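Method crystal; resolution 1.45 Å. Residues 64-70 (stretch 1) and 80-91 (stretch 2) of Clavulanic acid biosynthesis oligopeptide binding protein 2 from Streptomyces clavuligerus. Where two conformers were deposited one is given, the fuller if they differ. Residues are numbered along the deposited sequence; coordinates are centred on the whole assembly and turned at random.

Stretch 1, residues 64-70: NRTLMAY
Stretch 2, residues 80-91: VPAPDLAEGPGE

The two stretches lie side by side and run antiparallel. Met68 and Ala69 form a short strand against Ala82 and Pro83; most of the remainder is loop. CA atoms pair at 4.6 Å for Tyr70 and Pro81, 4.6 Å for Met68 and Pro83, and 4.4 Å for Leu67 and Leu85. Together the stretches bury 730 Å².

Val80 (phi/psi -108/114, chi1 t) is exposed and points away from stretch 1. Its backbone N lies at the edge of the Tyr70 ring, 4.5 Å from Tyr70 CD2.

Pro81 (-54/137, C-gamma exo) makes two apolar contacts. Its CG is 3.8 Å from Tyr70 CE2, and its CB is 4.0 Å from Met68 CB. Tyr70 (-66/130, chi1 m, chi2 97°) starts away from stretch 2, but its end comes nearer.

Ala82 (-116/156) and Ala69 (-147/152) are the hydrogen-bonded pair of the ladder, with CA atoms 5.3 Å apart. Ala82 N donates to Ala69 O at 2.7 Å, and Ala69 N donates to Ala82 O at 2.8 Å. Both methyl groups lie on the same face of the sheet. Ala82 O also receives a CA-H...O contact from Met68 CA at 3.2 Å.

Pro83 (-59/133, C-gamma exo) faces Met68 in a non-hydrogen-bonded pair. As a proline it has no backbone NH to give. Its side chain points away, and the two side chains diverge at their bases. Met68 (-122/154) is m at chi1, chi2 and chi3. Its CA-to-CB bond points sideways, yet the end of the chain comes nearer, placing CE 4.3 Å from Pro83 CD and 3.4 Å from Pro81 O.

Asp84 (-121/-86, chi1 t, chi2 8°) points toward stretch 1. Its backbone N donates to Leu67 O at 2.9 Å. The carboxylate meets Arg65 (-86/163; chi1 m, chi2 t, chi3 p, chi4 174°) in a salt bridge: Arg65 NE donates to Asp84 OD1 at 2.9 Å, and Arg65 NH2 donates to the same Asp84 OD1 at 3.1 Å. A weak bond runs from Arg65 NH2 to Asp84 O, 3.0 Å. Asp84 OD2 accepts a nearly straight bond from Thr66 N, 3.1 Å. Thr66 (-138/170, chi1 p) turns its side chain away; its OG1 donates to Met68 O at 2.5 Å.

Leu85 (-74/-30, chi1 m, chi2 t) gives its backbone N to Thr66 O at 2.8 Å. Its CD2 covers one face of the Arg65 guanidinium, 3.6 Å from Arg65 NE, while Asp84 OD1 sits at the edge.

Ala86 (-76/151) donates from N to Leu67 O at 3.1 Å, so that oxygen accepts from both Asp84 and Ala86. Leu67 (-58/-48, chi1 m, chi2 t) puts CD2 4.2 Å from Ala86 CB.

Glu87 (-79/-23) makes no contact. Gly88 (-149/171) carries the chain back toward Met68, with Gly88 O 4.0 Å from Met68 SD. Pro89 (-63/159, C-gamma exo) brings CB to 3.9 Å from Met68 CE. Gly90 (-49/130) follows, and Glu91 (-87/116) is out of reach.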

ATOM      1  N   ASN A  64      17.536   3.322  -4.353  1.00  9.99           N
ATOM      2  CA  ASN A  64      17.634   4.666  -3.805  1.00 10.13           C
ATOM      3  C   ASN A  64      17.443   4.707  -2.310  1.00 10.30           C
ATOM      4  O   ASN A  64      16.525   4.085  -1.772  1.00 11.55           O
ATOM      5  CB  ASN A  64      16.636   5.603  -4.487  1.00 10.05           C
ATOM      6  CG  ASN A  64      17.044   5.953  -5.903  1.00  9.76           C
ATOM      7  OD1 ASN A  64      18.045   6.642  -6.121  1.00  9.70           O
ATOM      8  ND2 ASN A  64      16.281   5.467  -6.877  1.00  9.52           N
ATOM      9  N   ARG A  65      18.320   5.443  -1.641  1.00  9.76           N
ATOM     10  CA  ARG A  65      18.178   5.688  -0.221  1.00  9.42           C
ATOM     11  C   ARG A  65      17.270   6.891   0.011  1.00  9.28           C
ATOM     12  O   ARG A  65      17.014   7.676  -0.903  1.00  9.14           O
ATOM     13  CB  ARG A  65      19.548   5.903   0.417  1.00  9.42           C
ATOM     14  CG  ARG A  65      20.476   4.704   0.285  1.00 10.09           C
ATOM     15  CD  ARG A  65      21.827   4.983   0.911  1.00 10.92           C
ATOM     16  NE  ARG A  65      21.737   5.156   2.356  1.00 10.79           N
ATOM     17  CZ  ARG A  65      22.787   5.303   3.160  1.00 11.59           C
ATOM     18  NH1 ARG A  65      24.016   5.304   2.662  1.00 11.60           N
ATOM     19  NH2 ARG A  65      22.608   5.450   4.465  1.00 11.87           N
ATOM     20  N   THR A  66      16.779   7.016   1.238  1.00  9.04           N
ATOM     21  CA  THR A  66      15.869   8.088   1.624  1.00  9.16           C
ATOM     22  C   THR A  66      16.308   8.595   2.996  1.00  9.08           C
ATOM     23  O   THR A  66      17.171   7.982   3.628  1.00  9.37           O
ATOM     24  CB  THR A  66      14.408   7.582   1.666  1.00  9.22           C
ATOM     25  OG1 THR A  66      14.370   6.309   2.324  1.00  9.84           O
ATOM     26  CG2 THR A  66      13.848   7.411   0.257  1.00  9.26           C
ATOM     27  N   LEU A  67      15.745   9.707   3.459  1.00  8.69           N
ATOM     28  CA  LEU A  67      16.107  10.228   4.784  1.00  8.62           C
ATOM     29  C   LEU A  67      15.840   9.183   5.857  1.00  8.67           C
ATOM     30  O   LEU A  67      16.697   8.920   6.717  1.00  8.61           O
ATOM     31  CB  LEU A  67      15.359  11.526   5.099  1.00  8.58           C
ATOM     32  CG  LEU A  67      15.818  12.784   4.355  1.00  9.07           C
ATOM     33  CD1 LEU A  67      14.822  13.905   4.580  1.00 10.20           C
ATOM     34  CD2 LEU A  67      17.214  13.213   4.791  1.00  9.35           C
ATOM     35  N   MET A  68      14.647   8.594   5.784  1.00  8.84           N
ATOM     36  CA  MET A  68      14.206   7.535   6.684  1.00  8.82           C
ATOM     37  C   MET A  68      13.865   6.320   5.838  1.00  8.86           C
ATOM     38  O   MET A  68      13.520   6.460   4.671  1.00  8.87           O
ATOM     39  CB  MET A  68      12.961   7.976   7.455  1.00  8.97           C
ATOM     40  CG  MET A  68      13.130   9.275   8.233  1.00  9.65           C
ATOM     41  SD  MET A  68      14.277   9.101   9.619  1.00 10.71           S
ATOM     42  CE  MET A  68      13.358   7.990  10.686  1.00 10.74           C
ATOM     43  N   ALA A  69      13.965   5.129   6.418  1.00  9.13           N
ATOM     44  CA  ALA A  69      13.594   3.906   5.703  1.00  9.20           C
ATOM     45  C   ALA A  69      13.024   2.889   6.667  1.00  9.20           C
ATOM     46  O   ALA A  69      13.372   2.887   7.846  1.00  9.47           O
ATOM     47  CB  ALA A  69      14.799   3.322   4.972  1.00  9.37           C
ATOM     48  N   TYR A  70      12.149   2.018   6.176  1.00  9.17           N
ATOM     49  CA  TYR A  70      11.683   0.921   7.017  1.00  9.05           C
ATOM     50  C   TYR A  70      12.858  -0.011   7.303  1.00  9.31           C
ATOM     51  O   TYR A  70      13.590  -0.390   6.390  1.00  9.25           O
ATOM     52  CB  TYR A  70      10.464   0.220   6.400  1.00  9.01           C
ATOM     53  CG  TYR A  70       9.328   1.205   6.267  1.00  8.53           C
ATOM     54  CD1 TYR A  70       9.084   1.856   5.059  1.00  8.49           C
ATOM     55  CD2 TYR A  70       8.545   1.545   7.373  1.00  7.89           C
ATOM     56  CE1 TYR A  70       8.069   2.796   4.943  1.00  9.24           C
ATOM     57  CE2 TYR A  70       7.526   2.491   7.271  1.00  8.03           C
ATOM     58  CZ  TYR A  70       7.300   3.115   6.049  1.00  8.78           C
ATOM     59  OH  TYR A  70       6.304   4.059   5.926  1.00  9.47           O
ATOM     60  N   VAL A  80       8.166   1.011  11.814  1.00 10.59           N
ATOM     61  CA  VAL A  80       8.597   2.322  12.303  1.00 10.76           C
ATOM     62  C   VAL A  80       9.808   2.798  11.497  1.00 10.62           C
ATOM     63  O   VAL A  80      10.876   2.186  11.568  1.00 10.83           O
ATOM     64  CB  VAL A  80       8.910   2.283  13.827  1.00 11.10           C
ATOM     65  CG1 VAL A  80       9.297   3.666  14.345  1.00 11.21           C
ATOM     66  CG2 VAL A  80       7.715   1.735  14.610  1.00 11.01           C
ATOM     67  N   PRO A  81       9.647   3.885  10.714  1.00 10.67           N
ATOM     68  CA  PRO A  81      10.773   4.371   9.906  1.00 10.61           C
ATOM     69  C   PRO A  81      12.024   4.627  10.753  1.00 10.53           C
ATOM     70  O   PRO A  81      11.928   5.170  11.858  1.00 11.04           O
ATOM     71  CB  PRO A  81      10.238   5.672   9.298  1.00 10.53           C
ATOM     72  CG  PRO A  81       8.743   5.497   9.293  1.00 10.72           C
ATOM     73  CD  PRO A  81       8.437   4.709  10.533  1.00 10.74           C
ATOM     74  N   ALA A  82      13.169   4.199  10.230  1.00 10.68           N
ATOM     75  CA  ALA A  82      14.462   4.316  10.902  1.00 10.84           C
ATOM     76  C   ALA A  82      15.387   5.238  10.099  1.00 11.17           C
ATOM     77  O   ALA A  82      15.189   5.409   8.896  1.00 10.61           O
ATOM     78  CB  ALA A  82      15.088   2.930  11.055  1.00 11.22           C
ATOM     79  N   PRO A  83      16.392   5.850  10.757  1.00 11.16           N
ATOM     80  CA  PRO A  83      17.309   6.723  10.021  1.00 11.21           C
ATOM     81  C   PRO A  83      18.018   5.977   8.900  1.00 11.18           C
ATOM     82  O   PRO A  83      18.504   4.863   9.106  1.00 11.77           O
ATOM     83  CB  PRO A  83      18.330   7.146  11.088  1.00 11.44           C
ATOM     84  CG  PRO A  83      17.661   6.934  12.378  1.00 11.78           C
ATOM     85  CD  PRO A  83      16.729   5.780  12.190  1.00 11.27           C
ATOM     86  N   ASP A  84      18.051   6.589   7.720  1.00 10.50           N
ATOM     87  CA  ASP A  84      18.746   6.027   6.571  1.00 10.55           C
ATOM     88  C   ASP A  84      19.816   7.021   6.119  1.00 10.74           C
ATOM     89  O   ASP A  84      20.963   6.932   6.558  1.00 10.64           O
ATOM     90  CB  ASP A  84      17.743   5.678   5.459  1.00 10.34           C
ATOM     91  CG  ASP A  84      18.398   5.063   4.228  1.00 10.61           C
ATOM     92  OD1 ASP A  84      19.612   4.759   4.249  1.00 10.27           O
ATOM     93  OD2 ASP A  84      17.679   4.879   3.223  1.00 10.15           O
ATOM     94  N   LEU A  85      19.447   7.981   5.273  1.00 10.63           N
ATOM     95  CA  LEU A  85      20.379   9.053   4.914  1.00 11.01           C
ATOM     96  C   LEU A  85      20.535  10.042   6.060  1.00 11.37           C
ATOM     97  O   LEU A  85      21.592  10.653   6.212  1.00 11.78           O
ATOM     98  CB  LEU A  85      19.940   9.783   3.642  1.00 10.78           C
ATOM     99  CG  LEU A  85      20.027   9.016   2.322  1.00 11.39           C
ATOM    100  CD1 LEU A  85      19.310   9.787   1.236  1.00 11.12           C
ATOM    101  CD2 LEU A  85      21.469   8.751   1.918  1.00 11.37           C
ATOM    102  N   ALA A  86      19.479  10.203   6.855  1.00 11.77           N
ATOM    103  CA  ALA A  86      19.528  11.045   8.047  1.00 12.51           C
ATOM    104  C   ALA A  86      20.283  10.344   9.168  1.00 13.30           C
ATOM    105  O   ALA A  86      20.289   9.114   9.250  1.00 13.63           O
ATOM    106  CB  ALA A  86      18.126  11.415   8.503  1.00 12.59           C
ATOM    107  N   GLU A  87      20.916  11.129  10.032  1.00 14.26           N
ATOM    108  CA  GLU A  87      21.654  10.554  11.159  1.00 14.94           C
ATOM    109  C   GLU A  87      20.727  10.138  12.300  1.00 14.89           C
ATOM    110  O   GLU A  87      21.085   9.286  13.117  1.00 15.74           O
ATOM    111  CB  GLU A  87      22.690  11.557  11.674  0.50 14.87           C
ATOM    112  CG  GLU A  87      23.709  11.995  10.626  0.50 15.23           C
ATOM    113  CD  GLU A  87      24.556  13.170  11.078  0.50 15.60           C
ATOM    114  OE1 GLU A  87      23.990  14.190  11.533  0.50 16.33           O
ATOM    115  OE2 GLU A  87      25.794  13.079  10.961  0.50 17.29           O
ATOM    116  N   GLY A  88      19.540  10.740  12.346  1.00 14.61           N
ATOM    117  CA  GLY A  88      18.525  10.406  13.338  1.00 14.14           C
ATOM    118  C   GLY A  88      17.120  10.596  12.790  1.00 14.01           C
ATOM    119  O   GLY A  88      16.954  11.141  11.698  1.00 13.79           O
ATOM    120  N   PRO A  89      16.096  10.151  13.546  1.00 13.91           N
ATOM    121  CA  PRO A  89      14.714  10.373  13.117  1.00 13.74           C
ATOM    122  C   PRO A  89      14.373  11.860  13.047  1.00 13.74           C
ATOM    123  O   PRO A  89      15.044  12.686  13.675  1.00 13.67           O
ATOM    124  CB  PRO A  89      13.883   9.690  14.212  1.00 13.81           C
ATOM    125  CG  PRO A  89      14.824   8.771  14.900  1.00 14.27           C
ATOM    126  CD  PRO A  89      16.161   9.421  14.823  1.00 14.16           C
ATOM    127  N   GLY A  90      13.337  12.193  12.282  1.00 13.64           N
ATOM    128  CA  GLY A  90      12.893  13.579  12.156  1.00 14.19           C
ATOM    129  C   GLY A  90      12.742  14.261  13.498  1.00 14.73           C
ATOM    130  O   GLY A  90      12.120  13.719  14.411  1.00 14.46           O
ATOM    131  N   GLU A  91      13.338  15.443  13.617  1.00 15.25           N
ATOM    132  CA  GLU A  91      13.244  16.243  14.832  1.00 16.18           C
ATOM    133  C   GLU A  91      11.993  17.097  14.730  1.00 16.36           C
ATOM    134  O   GLU A  91      11.876  17.946  13.843  1.00 16.03           O
ATOM    135  CB  GLU A  91      14.485  17.125  15.002  1.00 16.16           C
ATOM    136  CG  GLU A  91      15.801  16.358  15.118  1.00 16.64           C
ATOM    137  CD  GLU A  91      17.032  17.260  15.099  1.00 17.00           C
ATOM    138  OE1 GLU A  91      16.877  18.502  15.137  1.00 18.77           O
ATOM    139  OE2 GLU A  91      18.159  16.720  15.037  1.00 18.10           O
TER